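Local coordinates for protein gluconate kinase (Lactobacillus acidophilus, PDB 3LL3) that probably phosphorylates a sugar or sugar acid such as gluconate or xylulose at the expense of ATP, as a member of the FGGY carbohydrate kinase family, at residues A[242-246]-A[247-251]; A[433-436]-A[437-441]; A[9-13]-A[14-18]. All blocks are in the same frame, centred on the assembly; numbering follows the deposited sequence.

How the contacts relate
Each contact is local: a helix end (contact 1), a turn-to-turn contact along a helix (contact 2) and a beta hairpin (contact 3). Contacts 1 and 2 touch directly: the CB of A433 lies 3.6 Å from I245 CG1, and L242 CD2 packs 3.8 Å from L437 CD1, so helix 239-245 rests on helix 429-441. Contact 3 stands apart; its nearest atoms stay about 6 Å from contact 1 and about 5 Å from contact 2. It approaches both ligands, the side chain of K17 lying about 5 Å from bound ATP and that of T13 about 6 Å from bound D-xylulose. The side chain of T244 in contact 1 is about 8 Å from the sugar. Contact 2 lies away from the ligands.

Contact 1 (A[242-246]-A[247-251]); sequences LSTIG and VNAID
T244 O is the tight point where helix 239-245 gives way to the loop 247-251. Two backbone donors grip it from opposite faces of its carbonyl plane, A249 N at 3.1 Å and V247 N at 3.2 Å. Next to it, N248 N reaches I245 O at 2.9 Å, closing a type I turn from I245 to N248. The side chain of V247 folds back over this last helical turn, with CG2 3.2 Å from T244 O and CG1 beside S243 O. With OG1 beside the backbone N (chi1 -53°) and bonded to G240 O within the helix, the methyl CG2 of T244 is left to face A249 O at 3.4 Å, near A249 CB. Strand 254-259 closes over this side through A256, which touches both T244 and V247. The other side is looser. I245 CB and I250 CG2 are 4.4 Å apart, both side chains also resting on L448, and the partly exposed N248 starts its side chain away from the helix and touches I451. The bonds A249 N to T244 O and N248 N to I245 O, with N248 at positive phi (64°) as C-prime, form the Schellman motif that ends the helix.

Contact 2 (A[433-436]-A[437-441]); sequences AAMF and LARQA
The ring of F436 and the terminal amide of Q440, one helical turn apart, are inclined at 34° to each other, and the amide approaches the ring obliquely. The CE2 corner does the touching, 3.5 Å from Q440 CD and 3.7 Å from Q440 CG, while the CB end of the aromatic side chain lies beside L437 N. With CG anti to the backbone N (chi1 -179°), the ring swings out beside the residues that follow, and I451 from a loop also packs on it. The amide is held from beyond the helix, its NE2 bonded to Q446 O. Were the glutamine Q440 cut back to an alanine here, the CE2 corner of F436 would probably lose its neighbour and Q446 O this donor. Both residues belong to helix 429-441 of the C-terminal FGGY domain, whose i to i+4 bonding is regular here: L437 N meets A433 O at 2.9 Å and Q440 N meets F436 O at 2.9 Å. R439 N donates to M435 O. Along that flank the selenomethionine M435 and R439 run side by side, SE 3.4 Å from R439 CD, and both rest on I6 of strand 4-11. A bend at chi3 (58°) turns the guanidinium group of the arginine toward N445 and I23, where NE bonds to N445 OD1 and NH1 to I23 O.

Contact 3 (A[9-13]-A[14-18]); sequences MDVGT and TATKG
A beta hairpin, strand 4-11 turning back into strand 15-22, brings D10 and K17 together on one face of the N-terminal sheet. They form its hydrogen-bonded antiparallel pair: D10 N meets K17 O at 2.8 Å, and K17 N returns to D10 O at 3.0 Å. Their side chains run side by side in the same direction and end in a salt bridge, K17 NZ 2.7 Å from D10 OD2. The ammonium approaches from above the carboxylate plane, 54° out of it. D10 sends CG anti to its backbone N (chi1 180°), while the lysine bends at chi3 and chi4 to bring its nitrogen over the acid. NZ is also bonded to Q428 OE1, and D10 OD1 has a weak bond to S77 OG, so both charged groups have second partners. The opposite face carries M9, V11 and T16. The selenomethionine folds back, placing CE 3.6 Å from T16 CG2 and SE beside the CA of G18. V11 CG1 lies 3.6 Å from T16 OG1, a hydroxyl whose hydrogen bond is to Y35 OH. Helix 49-65 covers this side through I52, I59 and I60. At the turn, G12 N to A15 O and A15 N to T13 O are both weak, with bent N-H...O angles. With bound ATP about 5 Å from the K17 side chain and D-xylulose about 6 Å from that of T13, the arrangement is consistent with the phosphate-1 hairpin of the actin-like ATPase fold, whose familiar signature the DVGTT sequence at 10-14 resembles.

Contact 1 (A[242-246]-A[247-251])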
ATOM      1  N   LEU A 242      19.737  25.747  16.961  1.00 22.99           N
ATOM      2  CA  LEU A 242      19.009  26.960  17.271  1.00 21.02           C
ATOM      3  C   LEU A 242      17.483  26.749  17.268  1.00 22.41           C
ATOM      4  O   LEU A 242      16.787  27.292  18.126  1.00 21.91           O
ATOM      5  CB  LEU A 242      19.417  28.083  16.324  1.00 20.33           C
ATOM      6  CG  LEU A 242      20.856  28.565  16.567  1.00 23.06           C
ATOM      7  CD1 LEU A 242      21.232  29.712  15.638  1.00 22.56           C
ATOM      8  CD2 LEU A 242      21.041  28.972  18.010  1.00 20.82           C
ATOM      9  N   SER A 243      16.978  25.983  16.304  1.00 19.47           N
ATOM     10  CA  SER A 243      15.562  25.660  16.244  1.00 24.88           C
ATOM     11  C   SER A 243      15.112  24.904  17.491  1.00 24.13           C
ATOM     12  O   SER A 243      13.963  24.999  17.876  1.00 26.23           O
ATOM     13  CB  SER A 243      15.243  24.815  15.009  1.00 23.62           C
ATOM     14  OG  SER A 243      15.270  25.633  13.862  1.00 28.74           O
ATOM     15  N   THR A 244      16.020  24.136  18.095  1.00 23.40           N
ATOM     16  CA  THR A 244      15.718  23.375  19.309  1.00 23.66           C
ATOM     17  C   THR A 244      15.676  24.266  20.564  1.00 24.18           C
ATOM     18  O   THR A 244      14.654  24.296  21.294  1.00 21.84           O
ATOM     19  CB  THR A 244      16.722  22.220  19.510  1.00 22.97           C
ATOM     20  OG1 THR A 244      16.781  21.432  18.321  1.00 21.10           O
ATOM     21  CG2 THR A 244      16.288  21.332  20.683  1.00 20.94           C
ATOM     22  N   ILE A 245      16.760  24.998  20.829  1.00 19.98           N
ATOM     23  CA  ILE A 245      16.706  25.925  21.950  1.00 21.39           C
ATOM     24  C   ILE A 245      15.709  27.063  21.684  1.00 21.68           C
ATOM     25  O   ILE A 245      15.158  27.625  22.615  1.00 21.49           O
ATOM     26  CB  ILE A 245      18.084  26.495  22.364  1.00 23.11           C
ATOM     27  CG1 ILE A 245      18.619  27.477  21.320  1.00 20.93           C
ATOM     28  CG2 ILE A 245      19.087  25.365  22.619  1.00 22.96           C
ATOM     29  CD1 ILE A 245      19.842  28.289  21.816  1.00 23.57           C
ATOM     30  N   GLY A 246      15.471  27.388  20.413  1.00 22.64           N
ATOM     31  CA  GLY A 246      14.502  28.414  20.037  1.00 22.24           C
ATOM     32  C   GLY A 246      13.035  28.093  20.347  1.00 23.88           C
ATOM     33  O   GLY A 246      12.156  28.978  20.250  1.00 23.38           O
ATOM     34  N   VAL A 247      12.765  26.838  20.699  1.00 22.81           N
ATOM     35  CA  VAL A 247      11.437  26.421  21.162  1.00 24.23           C
ATOM     36  C   VAL A 247      11.500  26.033  22.634  1.00 24.67           C
ATOM     37  O   VAL A 247      10.618  25.346  23.162  1.00 24.72           O
ATOM     38  CB  VAL A 247      10.820  25.283  20.300  1.00 24.44           C
ATOM     39  CG1 VAL A 247      10.625  25.747  18.851  1.00 23.15           C
ATOM     40  CG2 VAL A 247      11.644  23.976  20.376  1.00 23.80           C
ATOM     41  N   ASN A 248      12.555  26.503  23.294  1.00 25.06           N
ATOM     42  CA  ASN A 248      12.763  26.279  24.724  1.00 24.14           C
ATOM     43  C   ASN A 248      12.956  24.822  25.105  1.00 25.00           C
ATOM     44  O   ASN A 248      12.650  24.424  26.227  1.00 27.44           O
ATOM     45  CB  ASN A 248      11.612  26.861  25.542  1.00 26.38           C
ATOM     46  CG  ASN A 248      12.026  27.190  26.958  1.00 28.86           C
ATOM     47  OD1 ASN A 248      13.206  27.420  27.218  1.00 29.28           O
ATOM     48  ND2 ASN A 248      11.065  27.210  27.881  1.00 27.23           N
ATOM     49  N   ALA A 249      13.430  24.008  24.172  1.00 23.98           N
ATOM     50  CA  ALA A 249      13.729  22.618  24.505  1.00 25.54           C
ATOM     51  C   ALA A 249      15.212  22.499  24.800  1.00 23.40           C
ATOM     52  O   ALA A 249      15.979  22.002  23.980  1.00 25.29           O
ATOM     53  CB  ALA A 249      13.307  21.672  23.379  1.00 22.80           C
ATOM     54  N   ILE A 250      15.617  22.964  25.976  1.00 26.06           N
ATOM     55  CA  ILE A 250      17.050  23.168  26.258  1.00 29.44           C
ATOM     56  C   ILE A 250      17.661  21.961  26.954  1.00 29.50           C
ATOM     57  O   ILE A 250      18.888  21.860  27.087  1.00 27.64           O
ATOM     58  CB  ILE A 250      17.285  24.422  27.110  1.00 28.95           C
ATOM     59  CG1 ILE A 250      16.641  24.229  28.480  1.00 29.82           C
ATOM     60  CG2 ILE A 250      16.700  25.644  26.417  1.00 25.70           C
ATOM     61  CD1 ILE A 250      16.801  25.396  29.396  1.00 31.59           C
ATOM     62  N   ASP A 251      16.810  21.032  27.379  1.00 26.61           N
ATOM     63  CA  ASP A 251      17.311  19.833  28.049  1.00 28.86           C
ATOM     64  C   ASP A 251      16.481  18.598  27.722  1.00 27.89           C
ATOM     65  O   ASP A 251      15.466  18.682  27.019  1.00 27.78           O
ATOM     66  CB  ASP A 251      17.437  20.035  29.568  1.00 29.82           C
ATOM     67  CG  ASP A 251      16.117  20.400  30.228  1.00 34.89           C
ATOM     68  OD1 ASP A 251      15.063  19.825  29.867  1.00 32.66           O
ATOM     69  OD2 ASP A 251      16.146  21.272  31.127  1.00 39.12           O
TER

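Contact 2 (A[433-436]-A[437-441])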
ATOM      1  N   ALA A 433      16.510  32.275  18.470  1.00 24.29           N
ATOM      2  CA  ALA A 433      17.623  31.770  19.265  1.00 23.60           C
ATOM      3  C   ALA A 433      18.950  32.406  18.838  1.00 22.56           C
ATOM      4  O   ALA A 433      19.833  32.589  19.663  1.00 20.87           O
ATOM      5  CB  ALA A 433      17.692  30.245  19.230  1.00 22.43           C
ATOM      6  N   ALA A 434      19.074  32.765  17.561  1.00 20.18           N
ATOM      7  CA  ALA A 434      20.238  33.525  17.112  1.00 23.10           C
ATOM      8  C   ALA A 434      20.268  34.865  17.816  1.00 24.27           C
ATOM      9  O   ALA A 434      21.318  35.290  18.294  1.00 21.08           O
ATOM     10  CB  ALA A 434      20.233  33.726  15.601  1.00 24.25           C
HETATM   11  N   MSE A 435      19.091  35.495  17.915  1.00 24.21           N
HETATM   12  CA  MSE A 435      18.956  36.763  18.615  1.00 24.54           C
HETATM   13  C   MSE A 435      19.359  36.576  20.071  1.00 25.52           C
HETATM   14  O   MSE A 435      20.059  37.422  20.648  1.00 24.63           O
HETATM   15  CB  MSE A 435      17.530  37.300  18.458  1.00 27.41           C
HETATM   16  CG  MSE A 435      17.172  38.544  19.276  1.00 32.13           C
HETATM   17 SE   MSE A 435      16.644  38.151  21.130  1.00 42.53          SE
HETATM   18  CE  MSE A 435      14.812  37.449  20.849  1.00 30.51           C
ATOM     19  N   PHE A 436      18.962  35.447  20.650  1.00 24.96           N
ATOM     20  CA  PHE A 436      19.302  35.157  22.046  1.00 26.31           C
ATOM     21  C   PHE A 436      20.824  34.980  22.276  1.00 24.89           C
ATOM     22  O   PHE A 436      21.372  35.442  23.283  1.00 24.73           O
ATOM     23  CB  PHE A 436      18.517  33.948  22.582  1.00 23.29           C
ATOM     24  CG  PHE A 436      18.824  33.625  24.019  1.00 23.23           C
ATOM     25  CD1 PHE A 436      18.207  34.315  25.042  1.00 26.39           C
ATOM     26  CD2 PHE A 436      19.736  32.637  24.343  1.00 24.81           C
ATOM     27  CE1 PHE A 436      18.487  34.036  26.359  1.00 26.39           C
ATOM     28  CE2 PHE A 436      20.025  32.352  25.657  1.00 26.37           C
ATOM     29  CZ  PHE A 436      19.397  33.060  26.668  1.00 27.83           C
ATOM     30  N   LEU A 437      21.507  34.308  21.359  1.00 25.06           N
ATOM     31  CA  LEU A 437      22.968  34.205  21.461  1.00 24.97           C
ATOM     32  C   LEU A 437      23.587  35.605  21.497  1.00 26.18           C
ATOM     33  O   LEU A 437      24.529  35.872  22.248  1.00 26.73           O
ATOM     34  CB  LEU A 437      23.543  33.436  20.281  1.00 23.43           C
ATOM     35  CG  LEU A 437      23.133  31.976  20.057  1.00 25.75           C
ATOM     36  CD1 LEU A 437      23.821  31.457  18.804  1.00 23.97           C
ATOM     37  CD2 LEU A 437      23.484  31.094  21.238  1.00 24.06           C
ATOM     38  N   ALA A 438      23.049  36.502  20.676  1.00 26.88           N
ATOM     39  CA  ALA A 438      23.519  37.882  20.670  1.00 26.19           C
ATOM     40  C   ALA A 438      23.314  38.510  22.049  1.00 28.24           C
ATOM     41  O   ALA A 438      24.221  39.162  22.585  1.00 29.00           O
ATOM     42  CB  ALA A 438      22.802  38.692  19.599  1.00 24.60           C
ATOM     43  N   ARG A 439      22.131  38.311  22.628  1.00 25.62           N
ATOM     44  CA  ARG A 439      21.851  38.846  23.952  1.00 28.30           C
ATOM     45  C   ARG A 439      22.842  38.306  24.977  1.00 29.55           C
ATOM     46  O   ARG A 439      23.304  39.035  25.849  1.00 29.63           O
ATOM     47  CB  ARG A 439      20.401  38.568  24.379  1.00 28.09           C
ATOM     48  CG  ARG A 439      19.377  39.320  23.530  1.00 30.64           C
ATOM     49  CD  ARG A 439      17.948  39.200  24.082  1.00 33.66           C
ATOM     50  NE  ARG A 439      17.813  39.685  25.456  1.00 31.69           N
ATOM     51  CZ  ARG A 439      17.563  40.951  25.790  1.00 36.04           C
ATOM     52  NH1 ARG A 439      17.422  41.882  24.852  1.00 34.67           N
ATOM     53  NH2 ARG A 439      17.448  41.290  27.069  1.00 35.78           N
ATOM     54  N   GLN A 440      23.187  37.031  24.868  1.00 27.52           N
ATOM     55  CA  GLN A 440      24.234  36.493  25.731  1.00 30.18           C
ATOM     56  C   GLN A 440      25.579  37.198  25.503  1.00 29.92           C
ATOM     57  O   GLN A 440      26.243  37.621  26.452  1.00 31.63           O
ATOM     58  CB  GLN A 440      24.393  34.985  25.525  1.00 26.96           C
ATOM     59  CG  GLN A 440      23.266  34.147  26.136  1.00 30.85           C
ATOM     60  CD  GLN A 440      23.526  32.666  25.977  1.00 28.26           C
ATOM     61  OE1 GLN A 440      23.769  32.187  24.867  1.00 29.14           O
ATOM     62  NE2 GLN A 440      23.498  31.935  27.086  1.00 29.05           N
ATOM     63  N   ALA A 441      25.985  37.327  24.248  1.00 30.23           N
ATOM     64  CA  ALA A 441      27.273  37.966  23.939  1.00 29.22           C
ATOM     65  C   ALA A 441      27.320  39.398  24.479  1.00 32.90           C
ATOM     66  O   ALA A 441      28.350  39.850  24.978  1.00 32.54           O
ATOM     67  CB  ALA A 441      27.520  37.947  22.450  1.00 27.86           C
TER

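Contact 3 (A[9-13]-A[14-18])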
HETATM    1  N   MSE A   9      19.731  36.287  11.594  1.00 28.13           N
HETATM    2  CA  MSE A   9      19.725  35.856  10.208  1.00 28.43           C
HETATM    3  C   MSE A   9      19.565  34.355  10.158  1.00 29.10           C
HETATM    4  O   MSE A   9      20.108  33.651  10.998  1.00 29.51           O
HETATM    5  CB  MSE A   9      21.052  36.220   9.547  1.00 27.05           C
HETATM    6  CG  MSE A   9      21.371  37.712   9.586  1.00 31.92           C
HETATM    7 SE   MSE A   9      20.209  38.698   8.366  1.00 43.49          SE
HETATM    8  CE  MSE A   9      20.893  38.054   6.639  1.00 32.57           C
ATOM      9  N   ASP A  10      18.847  33.870   9.153  1.00 28.34           N
ATOM     10  CA  ASP A  10      18.627  32.451   8.978  1.00 29.88           C
ATOM     11  C   ASP A  10      18.979  32.080   7.542  1.00 31.91           C
ATOM     12  O   ASP A  10      18.205  32.329   6.620  1.00 31.14           O
ATOM     13  CB  ASP A  10      17.165  32.145   9.248  1.00 35.40           C
ATOM     14  CG  ASP A  10      16.832  30.678   9.085  1.00 41.25           C
ATOM     15  OD1 ASP A  10      17.537  29.834   9.690  1.00 42.38           O
ATOM     16  OD2 ASP A  10      15.842  30.378   8.371  1.00 47.37           O
ATOM     17  N   VAL A  11      20.154  31.488   7.352  1.00 28.98           N
ATOM     18  CA  VAL A  11      20.662  31.241   6.019  1.00 29.92           C
ATOM     19  C   VAL A  11      20.255  29.846   5.573  1.00 31.51           C
ATOM     20  O   VAL A  11      20.976  28.860   5.788  1.00 30.44           O
ATOM     21  CB  VAL A  11      22.211  31.442   5.949  1.00 30.09           C
ATOM     22  CG1 VAL A  11      22.689  31.414   4.512  1.00 27.68           C
ATOM     23  CG2 VAL A  11      22.598  32.765   6.608  1.00 28.50           C
ATOM     24  N   GLY A  12      19.078  29.759   4.962  1.00 32.00           N
ATOM     25  CA  GLY A  12      18.544  28.475   4.562  1.00 31.47           C
ATOM     26  C   GLY A  12      18.882  28.127   3.136  1.00 31.24           C
ATOM     27  O   GLY A  12      19.466  28.927   2.413  1.00 34.64           O
ATOM     28  N   THR A  13      18.546  26.913   2.730  1.00 34.07           N
ATOM     29  CA  THR A  13      18.590  26.579   1.318  1.00 36.38           C
ATOM     30  C   THR A  13      17.430  27.342   0.677  1.00 37.88           C
ATOM     31  O   THR A  13      16.409  27.598   1.332  1.00 37.48           O
ATOM     32  CB  THR A  13      18.446  25.063   1.097  1.00 37.96           C
ATOM     33  OG1 THR A  13      17.403  24.553   1.936  1.00 38.87           O
ATOM     34  CG2 THR A  13      19.741  24.348   1.468  1.00 35.20           C
ATOM     35  N   THR A  14      17.596  27.736  -0.580  1.00 39.22           N
ATOM     36  CA  THR A  14      16.583  28.528  -1.304  1.00 38.52           C
ATOM     37  C   THR A  14      16.325  29.964  -0.814  1.00 37.32           C
ATOM     38  O   THR A  14      15.926  30.804  -1.615  1.00 39.24           O
ATOM     39  CB  THR A  14      15.223  27.796  -1.462  1.00 39.84           C
ATOM     40  OG1 THR A  14      14.544  27.762  -0.206  1.00 42.48           O
ATOM     41  CG2 THR A  14      15.429  26.379  -1.951  1.00 40.59           C
ATOM     42  N   ALA A  15      16.536  30.264   0.466  1.00 33.59           N
ATOM     43  CA  ALA A  15      16.365  31.649   0.917  1.00 35.69           C
ATOM     44  C   ALA A  15      16.940  31.934   2.293  1.00 32.29           C
ATOM     45  O   ALA A  15      17.021  31.058   3.141  1.00 35.01           O
ATOM     46  CB  ALA A  15      14.881  32.064   0.874  1.00 37.24           C
ATOM     47  N   THR A  16      17.348  33.174   2.493  1.00 32.89           N
ATOM     48  CA  THR A  16      17.747  33.660   3.805  1.00 34.60           C
ATOM     49  C   THR A  16      16.634  34.560   4.336  1.00 36.12           C
ATOM     50  O   THR A  16      16.008  35.293   3.563  1.00 36.18           O
ATOM     51  CB  THR A  16      19.050  34.490   3.720  1.00 33.51           C
ATOM     52  OG1 THR A  16      20.143  33.631   3.370  1.00 33.02           O
ATOM     53  CG2 THR A  16      19.348  35.198   5.057  1.00 30.43           C
ATOM     54  N   LYS A  17      16.384  34.503   5.641  1.00 34.94           N
ATOM     55  CA  LYS A  17      15.441  35.416   6.278  1.00 35.46           C
ATOM     56  C   LYS A  17      16.159  36.201   7.359  1.00 35.05           C
ATOM     57  O   LYS A  17      16.935  35.645   8.126  1.00 33.65           O
ATOM     58  CB  LYS A  17      14.299  34.657   6.936  1.00 38.56           C
ATOM     59  CG  LYS A  17      13.843  33.425   6.212  1.00 43.54           C
ATOM     60  CD  LYS A  17      13.006  32.547   7.145  1.00 48.77           C
ATOM     61  CE  LYS A  17      13.664  32.408   8.524  1.00 44.84           C
ATOM     62  NZ  LYS A  17      13.402  31.089   9.169  1.00 46.45           N
ATOM     63  N   GLY A  18      15.894  37.495   7.429  1.00 35.03           N
ATOM     64  CA  GLY A  18      16.406  38.297   8.520  1.00 32.85           C
ATOM     65  C   GLY A  18      15.259  38.829   9.355  1.00 32.77           C
ATOM     66  O   GLY A  18      14.209  39.194   8.820  1.00 31.24           O
TER